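Local coordinates for protein farnesyltransferase, putative (Trypanosoma cruzi, PDB 3WCA) that probably catalyses the magnesium-dependent condensation of two farnesyl diphosphates to squalene, and is seen here with a thio analogue of that substrate and magnesium bound, at residues 205-209 against 220-224; 289-293 against 304-308. The protein carries 1 engineered substitution. All blocks are in the same frame, centred on the assembly; numbering follows the deposited sequence.

How the contacts relate
Contact 1 and contact 2 follow one another along the chain, their centres about 16 Å apart in the all-helical isoprenoid synthase fold. They touch through helix 191-207: CD1 of I206 packs on CD1 of L291 at 4.1 Å, and CD of R207 lies 3.5 Å from O of V305. NH1 of R207 comes within 3.8 Å of NZ of K306, but D208 grips the guanidinium in a salt bridge, which probably offsets the ammonium's closeness. Contact 1 lies beside the metal site, its F221 side chain about 5 Å (nearest atoms) from a magnesium ion. Contact 2 is peripheral, though its K306 side chain, about 6 Å (nearest atoms) from the thiodiphosphate ligand, may feel its charge.

Contact 1: residues 205-209 against 220-224; sequences IIRDF and VFWPR
One face of the W222 indole carries F209, whose CD1 sits over its centre 3.5 Å from CE2, while O of I205 and O of I206 lie at its edge, in the ring plane. The two aromatic planes are oblique, at 44°, and their side chains cross at about a right angle. NE1 donates to O of I205 across 3.2 Å, with a nearly straight N-H...O angle of 162°, although it stands above the carbonyl plane. Tryptophan suits this place because it lays an apolar surface beside the last turn of the helix and still gives a hydrogen to a carbonyl there.

I205 fills the angle between W222 and F221. Its CG2, anti to the backbone N, reaches CD1 of W222 at 3.5 Å and CB of F221 at 3.6 Å; the branched side chain can thus serve two aromatic residues at once. Beyond CB the phenyl ring leads away from the helix; the F221 side chain is about 6 Å from those of E71 and D72, which bind magnesium.

The contact ties the loop before helix 224-227 to the end of helix 191-207 and the start of helix 209-213. Helix 243-258 packs on W222 and I206 through M253, and Y157 of helix 154-179 touches I205.

Contact 2: residues 289-293 against 304-308; sequences ATLSL and KVKTT
T290 and T307 bring the backbones closest, their CA atoms 6.4 Å apart, where the last turns of helix 274-294 meet the extended chain of 304-308. The fit is made mainly by aliphatic groups. L293 makes the broadest contact: its CB rests on CG1 of V305 at 3.8 Å, while CD2 comes up against O of K306 at 3.6 Å and lies alongside T307. Leucine has the length to span three successive residues here. V305, with CG1 anti to the backbone N (chi1 174°), turns that methyl to the helix, and the short branched side chain leaves the backbone close by. Further along, CG2 of T307 meets CB of A289 at 3.8 Å. Alanine suits this point, since its single methyl lets the threonine methyl approach the helix.

T307 has a double character: CG2 faces the helix, whereas OG1 has a weak hydrogen bond with OG1 of T312. T290 is similarly placed at the polar margin. Its OG1 bonds to O of M286 one turn earlier and also to a water at 2.7 Å, which accepts a weak, 3.5 Å bond from NZ of K306.

The contact packs the chain leading into helix 309-318 against the C-terminal turns of helix 274-294, and OG1 of T308 caps N of A311 at the start of that next helix. The two segments are therefore joined directly by van der Waals contact, with polar linkage left to a water at the border; the water's bond to NZ is weak, so this link probably adds little to the apolar contact.

Contact 1: residues 205-209 against 220-224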
# COMPACT_ATOMS: atom_id res chain seq x y z
N ILE A 205 -7.62 -1.71 0.67
CA ILE A 205 -8.64 -1.63 1.72
C ILE A 205 -10.04 -1.82 1.12
O ILE A 205 -10.90 -2.49 1.71
CB ILE A 205 -8.54 -0.28 2.49
CG1 ILE A 205 -7.43 -0.37 3.54
CG2 ILE A 205 -9.88 0.05 3.17
CD1 ILE A 205 -7.11 0.96 4.24
N ILE A 206 -10.25 -1.25 -0.06
CA ILE A 206 -11.52 -1.37 -0.75
C ILE A 206 -11.74 -2.82 -1.20
O ILE A 206 -12.81 -3.39 -0.96
CB ILE A 206 -11.58 -0.46 -1.99
CG1 ILE A 206 -11.61 1.00 -1.55
CG2 ILE A 206 -12.80 -0.80 -2.83
CD1 ILE A 206 -11.56 2.00 -2.70
N ARG A 207 -10.74 -3.40 -1.85
CA ARG A 207 -10.83 -4.77 -2.36
C ARG A 207 -11.00 -5.81 -1.26
O ARG A 207 -11.73 -6.79 -1.44
CB ARG A 207 -9.57 -5.15 -3.18
CG ARG A 207 -9.58 -6.62 -3.70
CD ARG A 207 -8.15 -7.18 -3.93
NE ARG A 207 -7.33 -7.11 -2.72
CZ ARG A 207 -6.00 -7.12 -2.71
NH1 ARG A 207 -5.33 -7.22 -3.85
NH2 ARG A 207 -5.33 -7.00 -1.56
N ASP A 208 -10.32 -5.61 -0.13
CA ASP A 208 -10.37 -6.58 0.97
C ASP A 208 -11.46 -6.38 2.02
O ASP A 208 -11.40 -6.99 3.08
CB ASP A 208 -9.00 -6.63 1.68
CG ASP A 208 -7.87 -7.04 0.74
OD1 ASP A 208 -8.14 -7.73 -0.26
OD2 ASP A 208 -6.70 -6.67 1.02
N PHE A 209 -12.45 -5.55 1.73
CA PHE A 209 -13.53 -5.32 2.69
C PHE A 209 -14.13 -6.58 3.32
O PHE A 209 -14.14 -6.72 4.54
CB PHE A 209 -14.67 -4.53 2.04
CG PHE A 209 -15.87 -4.35 2.94
CD1 PHE A 209 -15.90 -3.34 3.89
CD2 PHE A 209 -16.95 -5.23 2.86
CE1 PHE A 209 -16.99 -3.21 4.75
CE2 PHE A 209 -18.05 -5.09 3.72
CZ PHE A 209 -18.06 -4.08 4.66
N VAL A 220 -11.90 -3.32 10.41
CA VAL A 220 -12.60 -2.30 9.64
C VAL A 220 -11.73 -1.08 9.38
O VAL A 220 -11.13 -0.53 10.31
CB VAL A 220 -13.89 -1.84 10.36
CG1 VAL A 220 -14.46 -0.61 9.66
CG2 VAL A 220 -14.90 -2.96 10.37
N PHE A 221 -11.68 -0.66 8.12
CA PHE A 221 -10.88 0.48 7.72
C PHE A 221 -11.70 1.56 7.05
O PHE A 221 -11.37 2.74 7.14
CB PHE A 221 -9.75 0.02 6.80
CG PHE A 221 -8.81 -0.96 7.44
CD1 PHE A 221 -7.86 -0.53 8.36
CD2 PHE A 221 -8.91 -2.32 7.16
CE1 PHE A 221 -7.01 -1.44 9.00
CE2 PHE A 221 -8.07 -3.25 7.80
CZ PHE A 221 -7.12 -2.80 8.72
N TRP A 222 -12.77 1.18 6.37
CA TRP A 222 -13.62 2.16 5.71
C TRP A 222 -14.02 3.17 6.81
O TRP A 222 -14.46 2.78 7.89
CB TRP A 222 -14.85 1.48 5.11
CG TRP A 222 -14.54 0.61 3.91
CD1 TRP A 222 -13.34 0.01 3.61
CD2 TRP A 222 -15.44 0.23 2.87
NE1 TRP A 222 -13.45 -0.72 2.44
CE2 TRP A 222 -14.73 -0.60 1.97
CE3 TRP A 222 -16.80 0.50 2.61
CZ2 TRP A 222 -15.32 -1.16 0.82
CZ3 TRP A 222 -17.39 -0.05 1.47
CH2 TRP A 222 -16.65 -0.87 0.59
N PRO A 223 -13.86 4.48 6.54
CA PRO A 223 -14.21 5.52 7.51
C PRO A 223 -15.70 5.72 7.74
O PRO A 223 -16.49 5.80 6.78
CB PRO A 223 -13.54 6.75 6.93
CG PRO A 223 -13.73 6.54 5.47
CD PRO A 223 -13.34 5.08 5.30
N ARG A 224 -16.10 5.81 9.00
CA ARG A 224 -17.50 6.03 9.34
C ARG A 224 -18.03 7.25 8.59
O ARG A 224 -19.13 7.23 8.05
CB ARG A 224 -17.64 6.25 10.85
CG ARG A 224 -19.04 6.65 11.31
CD ARG A 224 -19.06 6.97 12.80
NE ARG A 224 -18.84 5.78 13.60
CZ ARG A 224 -19.77 4.87 13.86
NH1 ARG A 224 -21.00 5.03 13.39
NH2 ARG A 224 -19.47 3.79 14.58

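Contact 2: residues 289-293 against 304-308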
# COMPACT_ATOMS: atom_id res chain seq x y z
N ALA A 289 -6.03 -1.25 -12.07
CA ALA A 289 -6.75 -2.35 -12.71
C ALA A 289 -7.72 -2.95 -11.68
O ALA A 289 -8.88 -3.23 -12.00
CB ALA A 289 -5.78 -3.44 -13.21
N THR A 290 -7.24 -3.14 -10.45
CA THR A 290 -8.09 -3.68 -9.40
C THR A 290 -9.26 -2.71 -9.14
O THR A 290 -10.42 -3.12 -9.05
CB THR A 290 -7.31 -3.84 -8.10
OG1 THR A 290 -6.27 -4.80 -8.30
CG2 THR A 290 -8.21 -4.32 -6.98
N LEU A 291 -8.93 -1.43 -9.02
CA LEU A 291 -9.92 -0.40 -8.76
C LEU A 291 -11.00 -0.37 -9.85
O LEU A 291 -12.18 -0.17 -9.55
CB LEU A 291 -9.25 0.97 -8.67
CG LEU A 291 -10.14 2.06 -8.08
CD1 LEU A 291 -10.35 1.78 -6.57
CD2 LEU A 291 -9.52 3.43 -8.31
N SER A 292 -10.61 -0.56 -11.10
CA SER A 292 -11.58 -0.54 -12.20
C SER A 292 -12.49 -1.77 -12.10
O SER A 292 -13.64 -1.73 -12.53
CB SER A 292 -10.87 -0.54 -13.55
OG SER A 292 -10.29 -1.79 -13.84
N LEU A 293 -11.97 -2.85 -11.53
CA LEU A 293 -12.72 -4.08 -11.37
C LEU A 293 -13.66 -4.06 -10.16
O LEU A 293 -14.75 -4.62 -10.23
CB LEU A 293 -11.77 -5.27 -11.24
CG LEU A 293 -11.59 -6.17 -12.46
CD1 LEU A 293 -11.09 -5.37 -13.65
CD2 LEU A 293 -10.61 -7.28 -12.10
N LYS A 304 -13.01 -11.98 -2.99
CA LYS A 304 -11.93 -11.10 -3.42
C LYS A 304 -11.92 -10.98 -4.93
O LYS A 304 -11.78 -11.97 -5.64
CB LYS A 304 -10.56 -11.61 -2.98
CG LYS A 304 -9.46 -10.62 -3.34
CD LYS A 304 -8.08 -11.22 -3.38
CE LYS A 304 -7.60 -11.65 -2.02
NZ LYS A 304 -6.19 -12.13 -2.12
N VAL A 305 -12.06 -9.76 -5.42
CA VAL A 305 -12.04 -9.51 -6.85
C VAL A 305 -10.58 -9.30 -7.28
O VAL A 305 -9.87 -8.46 -6.71
CB VAL A 305 -12.90 -8.27 -7.18
CG1 VAL A 305 -12.78 -7.91 -8.65
CG2 VAL A 305 -14.37 -8.58 -6.84
N LYS A 306 -10.13 -10.09 -8.25
CA LYS A 306 -8.76 -10.04 -8.74
C LYS A 306 -8.64 -10.01 -10.26
O LYS A 306 -9.50 -10.52 -10.97
CB LYS A 306 -7.98 -11.26 -8.25
CG LYS A 306 -7.39 -11.12 -6.85
CD LYS A 306 -6.14 -11.99 -6.70
CE LYS A 306 -5.10 -11.30 -5.81
NZ LYS A 306 -4.68 -9.97 -6.36
N THR A 307 -7.56 -9.41 -10.75
CA THR A 307 -7.32 -9.34 -12.18
C THR A 307 -6.87 -10.73 -12.62
O THR A 307 -6.55 -11.58 -11.80
CB THR A 307 -6.20 -8.34 -12.52
OG1 THR A 307 -4.95 -8.83 -12.00
CG2 THR A 307 -6.49 -6.98 -11.89
N THR A 308 -6.86 -10.96 -13.92
CA THR A 308 -6.41 -12.26 -14.40
C THR A 308 -4.89 -12.30 -14.32
O THR A 308 -4.23 -11.27 -14.18
CB THR A 308 -6.85 -12.48 -15.85
OG1 THR A 308 -6.11 -11.61 -16.71
CG2 THR A 308 -8.35 -12.16 -15.99
O HOH W 1 -6.39 -7.44 -7.97